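Local coordinates for protein mannan endo-1,4-beta-mannosidase (Mytilus edulis, PDB 2C0H) that hydrolyses internal beta-1,4-mannosidic linkages in the backbones of mannans, galactomannans and glucomannans, at residues A141-A146 with I212-P217; S91-Y96 with N147-E152; M303-M308 with Q333-Q338. The protein carries 3 engineered substitutions. One frame throughout, in Å; residues are numbered along the deposited sequence.

Contact 1: residues A141-A146 with I212-P217; sequences ALKPMA and IKEVDP
NZ of Lys143 approaches OE2 of Glu214 from above the carboxylate plane, 69° out of it, at a distance of 2.6 Å. The contact is one-sided, since NZ of Lys143 stays 3.6 Å from OE1 of Glu214, and a single short bond carries this salt bridge. Both chains run extended beyond CG, and this length carries the charged ends past Val215 to each other. CG of Lys143 is anti to its carbonyl carbon (chi1 -75°), which puts CG of Lys143 4.0 Å from CG1 of Val215; the extended chain then takes CD past the same methyl.

The other methyl, CG2 of Val215, is 3.7 Å from CB of Ala146 and also lies near the carbonyl oxygen of Lys143. The small alanine allows a close backbone approach, the CA atoms of Ala146 and Ile212 being 6.2 Å apart. One turn earlier, the whole fork of Leu142 closes on one atom, with CD2 of Leu142 3.9 Å from CG1 of Ile212 and the two side chains crossing at about a right angle. Beyond the end of the second helix, where Asp216 leaves helical geometry, a water bridges the segments by donating to O of Ala146 (3.0 Å) and to OD2 of Asp216 (2.7 Å).

The pair joins two adjacent helices of the TIM barrel, 131-149 and 198-215. In the chain they flank strand 155-162, and that strand lies beneath both: Ile212 packs on Trp158 and Ile160, Met145 also on Trp158. Met145 reaches further to Leu89 of helix 89-102, the next helix round.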
loop_
_atom_site.group_PDB
_atom_site.type_symbol
_atom_site.label_atom_id
_atom_site.label_comp_id
_atom_site.label_asym_id
_atom_site.label_seq_id
_atom_site.Cartn_x
_atom_site.Cartn_y
_atom_site.Cartn_z
ATOM N N ALA A 141 -7.387 14.107 -11.521
ATOM C CA ALA A 141 -7.846 13.371 -10.337
ATOM C C ALA A 141 -6.799 13.288 -9.227
ATOM O O ALA A 141 -7.069 13.699 -8.097
ATOM C CB ALA A 141 -8.313 11.974 -10.732
ATOM N N LEU A 142 -5.614 12.770 -9.521
ATOM C CA LEU A 142 -4.638 12.492 -8.467
ATOM C C LEU A 142 -4.110 13.779 -7.824
ATOM O O LEU A 142 -4.121 13.916 -6.611
ATOM C CB LEU A 142 -3.499 11.619 -8.985
ATOM C CG LEU A 142 -2.445 11.190 -7.960
ATOM C CD1 LEU A 142 -3.125 10.558 -6.718
ATOM C CD2 LEU A 142 -1.450 10.260 -8.581
ATOM N N LYS A 143 -3.665 14.735 -8.626
ATOM C CA LYS A 143 -3.158 15.979 -8.049
ATOM C C LYS A 143 -4.215 16.747 -7.226
ATOM O O LYS A 143 -3.932 17.158 -6.094
ATOM C CB LYS A 143 -2.481 16.852 -9.119
ATOM C CG LYS A 143 -1.129 16.351 -9.514
ATOM C CD LYS A 143 -0.400 17.322 -10.434
ATOM C CE LYS A 143 1.004 16.887 -10.675
ATOM N NZ LYS A 143 1.699 17.806 -11.646
ATOM N N PRO A 144 -5.428 16.964 -7.774
ATOM C CA PRO A 144 -6.502 17.600 -6.995
ATOM C C PRO A 144 -6.774 16.928 -5.646
ATOM O O PRO A 144 -6.937 17.611 -4.638
ATOM C CB PRO A 144 -7.714 17.498 -7.933
ATOM C CG PRO A 144 -7.114 17.498 -9.286
ATOM C CD PRO A 144 -5.834 16.738 -9.173
ATOM N N MET A 145 -6.784 15.600 -5.635
ATOM C CA MET A 145 -7.053 14.840 -4.432
ATOM C C MET A 145 -5.930 15.006 -3.405
ATOM O O MET A 145 -6.187 15.314 -2.233
ATOM C CB MET A 145 -7.227 13.371 -4.799
ATOM C CG MET A 145 -7.778 12.500 -3.741
ATOM S SD MET A 145 -8.419 11.000 -4.545
ATOM C CE MET A 145 -7.008 10.483 -5.523
ATOM N N ALA A 146 -4.691 14.826 -3.849
ATOM C CA ALA A 146 -3.543 14.894 -2.948
ATOM C C ALA A 146 -3.365 16.309 -2.409
ATOM O O ALA A 146 -3.019 16.502 -1.248
ATOM C CB ALA A 146 -2.298 14.424 -3.636
ATOM N N ILE A 212 2.251 12.939 -6.830
ATOM C CA ILE A 212 1.836 13.162 -5.458
ATOM C C ILE A 212 2.846 14.069 -4.771
ATOM O O ILE A 212 2.465 14.994 -4.070
ATOM C CB ILE A 212 1.713 11.823 -4.695
ATOM C CG1 ILE A 212 0.558 11.011 -5.289
ATOM C CG2 ILE A 212 1.514 12.090 -3.192
ATOM C CD1 ILE A 212 0.564 9.564 -4.885
ATOM N N LYS A 213 4.124 13.817 -5.013
ATOM C CA LYS A 213 5.176 14.581 -4.338
ATOM C C LYS A 213 5.338 15.977 -4.924
ATOM O O LYS A 213 5.950 16.832 -4.298
ATOM C CB LYS A 213 6.499 13.829 -4.377
ATOM C CG LYS A 213 6.507 12.596 -3.485
ATOM C CD LYS A 213 7.798 11.837 -3.639
ATOM C CE LYS A 213 7.970 10.790 -2.566
ATOM N NZ LYS A 213 9.382 10.317 -2.536
ATOM N N GLU A 214 4.790 16.218 -6.106
ATOM C CA GLU A 214 4.786 17.578 -6.670
ATOM C C GLU A 214 3.847 18.519 -5.914
ATOM O O GLU A 214 4.173 19.698 -5.724
ATOM C CB GLU A 214 4.416 17.538 -8.150
ATOM C CG GLU A 214 4.628 18.848 -8.885
ATOM C CD GLU A 214 4.506 18.703 -10.391
ATOM O OE1 GLU A 214 4.705 19.722 -11.096
ATOM O OE2 GLU A 214 4.223 17.579 -10.877
ATOM N N VAL A 215 2.684 18.018 -5.499
ATOM C CA VAL A 215 1.682 18.827 -4.793
ATOM C C VAL A 215 1.721 18.654 -3.267
ATOM O O VAL A 215 1.250 19.527 -2.538
ATOM C CB VAL A 215 0.240 18.557 -5.311
ATOM C CG1 VAL A 215 0.142 18.929 -6.789
ATOM C CG2 VAL A 215 -0.179 17.105 -5.094
ATOM N N ASP A 216 2.276 17.535 -2.802
ATOM C CA ASP A 216 2.468 17.250 -1.373
ATOM C C ASP A 216 3.861 16.636 -1.154
ATOM O O ASP A 216 4.029 15.418 -0.971
ATOM C CB ASP A 216 1.374 16.307 -0.876
ATOM C CG ASP A 216 1.432 16.071 0.623
ATOM O OD1 ASP A 216 2.195 16.770 1.342
ATOM O OD2 ASP A 216 0.711 15.161 1.092
ATOM N N PRO A 217 4.895 17.479 -1.203
ATOM C CA PRO A 217 6.262 16.999 -1.146
ATOM C C PRO A 217 6.624 16.137 0.058
ATOM O O PRO A 217 7.543 15.323 -0.042
ATOM C CB PRO A 217 7.081 18.299 -1.163
ATOM C CG PRO A 217 6.207 19.273 -1.829
ATOM C CD PRO A 217 4.827 18.940 -1.392
HETATM O O HOH W 1 -1.525 14.192 -0.012
#

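Contact 2: residues S91-Y96 with N147-E152; sequences SDMRAY and NALKNE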
loop_
_atom_site.group_PDB
_atom_site.type_symbol
_atom_site.label_atom_id
_atom_site.label_comp_id
_atom_site.label_asym_id
_atom_site.label_seq_id
_atom_site.Cartn_x
_atom_site.Cartn_y
_atom_site.Cartn_z
ATOM N N SER A 91 -14.931 15.411 -0.209
ATOM C CA SER A 91 -15.655 15.638 1.051
ATOM C C SER A 91 -15.941 14.321 1.793
ATOM O O SER A 91 -15.885 14.296 3.016
ATOM C CB SER A 91 -16.924 16.481 0.846
ATOM O OG SER A 91 -17.783 15.937 -0.128
ATOM N N ASP A 92 -16.206 13.246 1.051
ATOM C CA ASP A 92 -16.317 11.882 1.641
ATOM C C ASP A 92 -14.990 11.445 2.270
ATOM O O ASP A 92 -14.956 10.934 3.388
ATOM C CB ASP A 92 -16.716 10.841 0.592
ATOM C CG ASP A 92 -18.227 10.739 0.357
ATOM O OD1 ASP A 92 -19.028 11.518 0.904
ATOM O OD2 ASP A 92 -18.586 9.828 -0.410
ATOM N N MET A 93 -13.885 11.615 1.552
ATOM C CA MET A 93 -12.574 11.242 2.088
ATOM C C MET A 93 -12.246 12.086 3.338
ATOM O O MET A 93 -11.711 11.569 4.316
ATOM C CB MET A 93 -11.481 11.372 1.004
ATOM C CG MET A 93 -11.602 10.343 -0.141
ATOM S SD MET A 93 -10.490 10.628 -1.549
ATOM C CE MET A 93 -8.985 9.895 -0.897
ATOM N N ARG A 94 -12.574 13.378 3.313
ATOM C CA ARG A 94 -12.319 14.274 4.437
ATOM C C ARG A 94 -13.156 13.896 5.653
ATOM O O ARG A 94 -12.664 13.970 6.765
ATOM C CB ARG A 94 -12.558 15.739 4.052
ATOM C CG ARG A 94 -11.743 16.704 4.868
ATOM C CD ARG A 94 -12.093 18.139 4.571
ATOM N NE ARG A 94 -11.702 18.584 3.229
ATOM C CZ ARG A 94 -10.461 18.911 2.871
ATOM N NH1 ARG A 94 -9.444 18.801 3.722
ATOM N NH2 ARG A 94 -10.224 19.345 1.638
ATOM N N ALA A 95 -14.407 13.474 5.447
ATOM C CA ALA A 95 -15.265 13.084 6.582
ATOM C C ALA A 95 -14.669 11.872 7.277
ATOM O O ALA A 95 -14.673 11.800 8.506
ATOM C CB ALA A 95 -16.673 12.797 6.138
ATOM N N TYR A 96 -14.191 10.914 6.488
ATOM C CA TYR A 96 -13.537 9.713 7.027
ATOM C C TYR A 96 -12.271 10.085 7.772
ATOM O O TYR A 96 -12.017 9.599 8.867
ATOM C CB TYR A 96 -13.242 8.683 5.922
ATOM C CG TYR A 96 -12.590 7.392 6.395
ATOM C CD1 TYR A 96 -13.090 6.694 7.495
ATOM C CD2 TYR A 96 -11.511 6.839 5.718
ATOM C CE1 TYR A 96 -12.495 5.506 7.916
ATOM C CE2 TYR A 96 -10.922 5.653 6.137
ATOM C CZ TYR A 96 -11.418 4.988 7.237
ATOM O OH TYR A 96 -10.821 3.795 7.639
ATOM N N ASN A 147 -3.624 17.309 -3.243
ATOM C CA ASN A 147 -3.492 18.693 -2.788
ATOM C C ASN A 147 -4.564 19.076 -1.756
ATOM O O ASN A 147 -4.284 19.746 -0.757
ATOM C CB ASN A 147 -3.560 19.630 -3.999
ATOM C CG ASN A 147 -3.052 21.013 -3.687
ATOM O OD1 ASN A 147 -1.922 21.182 -3.223
ATOM N ND2 ASN A 147 -3.882 22.008 -3.930
ATOM N N ALA A 148 -5.792 18.624 -1.974
ATOM C CA ALA A 148 -6.913 18.971 -1.113
ATOM C C ALA A 148 -6.791 18.363 0.291
ATOM O O ALA A 148 -7.234 18.960 1.263
ATOM C CB ALA A 148 -8.221 18.528 -1.751
ATOM N N LEU A 149 -6.228 17.163 0.372
ATOM C CA LEU A 149 -6.181 16.398 1.636
ATOM C C LEU A 149 -4.871 16.476 2.419
ATOM O O LEU A 149 -4.772 15.936 3.529
ATOM C CB LEU A 149 -6.498 14.935 1.337
ATOM C CG LEU A 149 -7.883 14.730 0.742
ATOM C CD1 LEU A 149 -8.067 13.292 0.302
ATOM C CD2 LEU A 149 -8.985 15.122 1.715
ATOM N N LYS A 150 -3.868 17.161 1.886
ATOM C CA LYS A 150 -2.534 17.140 2.490
ATOM C C LYS A 150 -2.415 17.729 3.900
ATOM O O LYS A 150 -1.471 17.401 4.611
ATOM C CB LYS A 150 -1.523 17.818 1.572
ATOM C CG LYS A 150 -1.747 19.276 1.360
ATOM C CD LYS A 150 -0.769 19.787 0.346
ATOM C CE LYS A 150 -1.050 21.209 0.022
ATOM N NZ LYS A 150 -0.078 21.723 -0.991
ATOM N N ASN A 151 -3.349 18.580 4.313
ATOM C CA ASN A 151 -3.282 19.168 5.659
ATOM C C ASN A 151 -4.133 18.417 6.683
ATOM O O ASN A 151 -4.253 18.844 7.833
ATOM C CB ASN A 151 -3.648 20.655 5.620
ATOM C CG ASN A 151 -2.677 21.479 4.780
ATOM O OD1 ASN A 151 -1.459 21.304 4.857
ATOM N ND2 ASN A 151 -3.219 22.396 3.972
ATOM N N GLU A 152 -4.717 17.291 6.278
ATOM C CA GLU A 152 -5.492 16.481 7.212
ATOM C C GLU A 152 -4.554 15.668 8.076
ATOM O O GLU A 152 -3.745 14.905 7.562
ATOM C CB GLU A 152 -6.448 15.556 6.463
ATOM C CG GLU A 152 -7.609 16.290 5.812
ATOM C CD GLU A 152 -8.538 16.933 6.837
ATOM O OE1 GLU A 152 -8.565 16.478 8.007
ATOM O OE2 GLU A 152 -9.243 17.911 6.490
#
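Arg94 of helix 89-102 reaches across to the end of helix 131-149, where its guanidinium joins two neighbouring helices of the TIM barrel. NH1 of Arg94 donates to OE2 of Glu152 at 2.9 Å, with an N-H...O angle of 160°. The oxygen lies in the guanidinium plane and offers its anti lone pair; the carboxylate and guanidinium planes stand 56° apart, and OE2 alone of the carboxylate takes a bond from the guanidinium. NH2 of Arg94 gives a second bond to O of Ala148 at 3.0 Å, arriving from above the carbonyl plane, and NH1 of Arg94 adds a weak one to the same oxygen at 3.3 Å. With these bonds to a late carbonyl of the helix, the positive group would probably be favoured by the helix dipole. Over the centre of one guanidinium face sits CD2 of Leu149, 4.1 Å above the plane.

The other methyl of Leu149 serves the apolar side: CD1 of Leu149 is 3.7 Å from CE of Met93, and the two side chains cross at about a right angle.

Further out, backbone and neighbours hold these groups in position. Arg94 has CG anti to its backbone N (chi1 -153°), which brings that carbon close to OE2 of Glu152. A type I turn from Leu149 to Glu152 folds the chain back and presents the carboxylate; Leu97 packs against both Leu149 and Glu152. On the far side of this turn, NZ of Lys150 bonds O of Val215 and, at 2.9 Å, OD1 of Asn147.

Contact 3: residues M303-M308 with Q333-Q338; sequences MSSESM and QLRGMQ. Unlike the reference sequence in segment 333-338: Met337 (reference Ile).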
loop_
_atom_site.group_PDB
_atom_site.type_symbol
_atom_site.label_atom_id
_atom_site.label_comp_id
_atom_site.label_asym_id
_atom_site.label_seq_id
_atom_site.Cartn_x
_atom_site.Cartn_y
_atom_site.Cartn_z
ATOM N N MET A 303 2.414 -19.719 13.397
ATOM C CA MET A 303 2.688 -18.567 14.259
ATOM C C MET A 303 1.365 -17.957 14.781
ATOM O O MET A 303 0.412 -17.834 14.014
ATOM C CB MET A 303 3.444 -17.474 13.476
ATOM C CG MET A 303 4.802 -17.848 12.922
ATOM S SD MET A 303 5.518 -16.443 11.990
ATOM C CE MET A 303 6.117 -15.419 13.309
ATOM N N SER A 304 1.303 -17.563 16.063
ATOM C CA SER A 304 0.174 -16.781 16.586
ATOM C C SER A 304 0.204 -15.352 16.032
ATOM O O SER A 304 1.275 -14.899 15.610
ATOM C CB SER A 304 0.189 -16.701 18.126
ATOM O OG SER A 304 1.288 -15.925 18.600
ATOM N N SER A 305 -0.949 -14.673 16.034
ATOM C CA SER A 305 -1.020 -13.234 15.663
ATOM C C SER A 305 -0.035 -12.413 16.488
ATOM O O SER A 305 0.662 -11.548 15.965
ATOM C CB SER A 305 -2.440 -12.655 15.801
ATOM O OG SER A 305 -3.320 -13.199 14.834
ATOM N N GLU A 306 0.032 -12.688 17.786
ATOM C CA GLU A 306 0.983 -12.010 18.667
ATOM C C GLU A 306 2.437 -12.188 18.196
ATOM O O GLU A 306 3.210 -11.213 18.179
ATOM C CB GLU A 306 0.851 -12.547 20.100
ATOM C CG GLU A 306 -0.447 -12.228 20.770
ATOM C CD GLU A 306 -1.459 -13.358 20.683
ATOM O OE1 GLU A 306 -1.493 -14.068 19.643
ATOM O OE2 GLU A 306 -2.229 -13.516 21.663
ATOM N N SER A 307 2.821 -13.422 17.849
ATOM C CA SER A 307 4.187 -13.726 17.379
ATOM C C SER A 307 4.512 -13.035 16.066
ATOM O O SER A 307 5.646 -12.620 15.871
ATOM C CB SER A 307 4.395 -15.228 17.213
ATOM O OG SER A 307 4.499 -15.865 18.498
ATOM N N MET A 308 3.523 -12.911 15.195
ATOM C CA MET A 308 3.739 -12.264 13.900
ATOM C C MET A 308 3.946 -10.746 14.111
ATOM O O MET A 308 4.882 -10.162 13.550
ATOM C CB MET A 308 2.577 -12.573 12.956
ATOM C CG MET A 308 2.446 -14.074 12.630
ATOM S SD MET A 308 1.076 -14.519 11.545
ATOM C CE MET A 308 1.900 -14.385 9.980
ATOM N N GLN A 333 -6.920 -10.652 14.818
ATOM C CA GLN A 333 -6.181 -9.471 14.396
ATOM C C GLN A 333 -6.053 -8.447 15.504
ATOM O O GLN A 333 -4.957 -7.889 15.738
ATOM C CB GLN A 333 -6.851 -8.858 13.159
ATOM C CG GLN A 333 -6.830 -9.752 11.912
ATOM C CD GLN A 333 -7.701 -9.207 10.803
ATOM O OE1 GLN A 333 -7.390 -8.165 10.212
ATOM N NE2 GLN A 333 -8.793 -9.902 10.495
ATOM N N LEU A 334 -7.162 -8.179 16.196
ATOM C CA LEU A 334 -7.186 -7.260 17.335
ATOM C C LEU A 334 -6.293 -7.756 18.486
ATOM O O LEU A 334 -5.614 -6.976 19.127
ATOM C CB LEU A 334 -8.619 -7.054 17.823
ATOM C CG LEU A 334 -9.579 -6.317 16.885
ATOM C CD1 LEU A 334 -10.996 -6.308 17.457
ATOM C CD2 LEU A 334 -9.103 -4.904 16.602
ATOM N N ARG A 335 -6.280 -9.061 18.737
ATOM C CA ARG A 335 -5.411 -9.615 19.780
ATOM C C ARG A 335 -3.930 -9.396 19.418
ATOM O O ARG A 335 -3.107 -9.111 20.277
ATOM C CB ARG A 335 -5.711 -11.109 19.970
ATOM C CG ARG A 335 -5.380 -11.678 21.343
ATOM C CD ARG A 335 -5.680 -13.171 21.376
ATOM N NE ARG A 335 -4.744 -13.887 20.514
ATOM C CZ ARG A 335 -5.042 -14.522 19.383
ATOM N NH1 ARG A 335 -6.297 -14.670 18.984
ATOM N NH2 ARG A 335 -4.067 -15.091 18.683
ATOM N N GLY A 336 -3.593 -9.502 18.137
ATOM C CA GLY A 336 -2.239 -9.226 17.679
ATOM C C GLY A 336 -1.853 -7.782 17.911
ATOM O O GLY A 336 -0.782 -7.509 18.462
ATOM N N MET A 337 -2.706 -6.846 17.486
ATOM C CA MET A 337 -2.469 -5.400 17.686
ATOM C C MET A 337 -2.270 -5.065 19.152
ATOM O O MET A 337 -1.393 -4.301 19.522
ATOM C CB MET A 337 -3.656 -4.560 17.214
ATOM C CG MET A 337 -3.814 -4.411 15.772
ATOM S SD MET A 337 -5.355 -3.509 15.487
ATOM C CE MET A 337 -5.946 -4.544 14.150
ATOM N N GLN A 338 -3.124 -5.636 19.987
ATOM C CA GLN A 338 -3.115 -5.375 21.415
ATOM C C GLN A 338 -1.779 -5.726 22.070
ATOM O O GLN A 338 -1.390 -5.098 23.078
ATOM C CB GLN A 338 -4.253 -6.186 22.025
ATOM C CG GLN A 338 -4.601 -5.866 23.437
ATOM C CD GLN A 338 -5.764 -6.722 23.889
ATOM O OE1 GLN A 338 -6.762 -6.215 24.405
ATOM N NE2 GLN A 338 -5.656 -8.026 23.660
#
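The backbones come close where Glu306 passes Gly336, their CA atoms being 4.4 Å apart, and N of Glu306 lies 4.1 Å from CA of Gly336. Ser305 meets the same glycine from the same side, its CB 3.9 Å from CA of Gly336. A beta carbon modelled at Gly336 would fall 3.1 Å from CB of Ser305, too tight for ordinary packing.

Arg335 then clasps Glu306 side-on: NE of Arg335 donates to OE2 of Glu306 at 2.8 Å, and NH2 of Arg335 to OE1 at 2.9 Å. The arginine's bend at chi3 (68°) brings NE to the carboxylate. Both oxygens lie near the guanidinium plane, although the carboxylate plane is turned 46° from it and NE meets OE2 from above. These helices, 305-314 and 330-339, follow the last two parallel strands of the TIM barrel, 290-294 and 319-322. NH2 of Arg335 and OG of Ser305 both bond OE1 of Gln297, while NH1 of Arg335 bonds OD1 of Asn332. An alanine at Arg335 would probably leave the Glu306 carboxylate without its charged mate and free to turn. Ser304 is the N-cap of the first helix, its OG accepting from N of Ser307 at 3.0 Å.

Contacts 1 and 2 share helix 131-149, which each joins to a different neighbour, and their centres are 12 Å apart; SD of Met145 and SD of Met93 meet at 3.7 Å between them. Contact 3 lies across the chain's centre from contact 1, with 35 Å between their centres, and touches neither of the others. Contact 1 is partly buried and combines a hydrocarbon seam with a lysine salt bridge at its margin. Contacts 2 and 3 are more buried and rest on arginines: contact 2 divides its bonds between a carboxylate and a helix carbonyl, contact 3 grips one carboxylate twice beside a glycine. All three tie helices in the outer layer of the barrel.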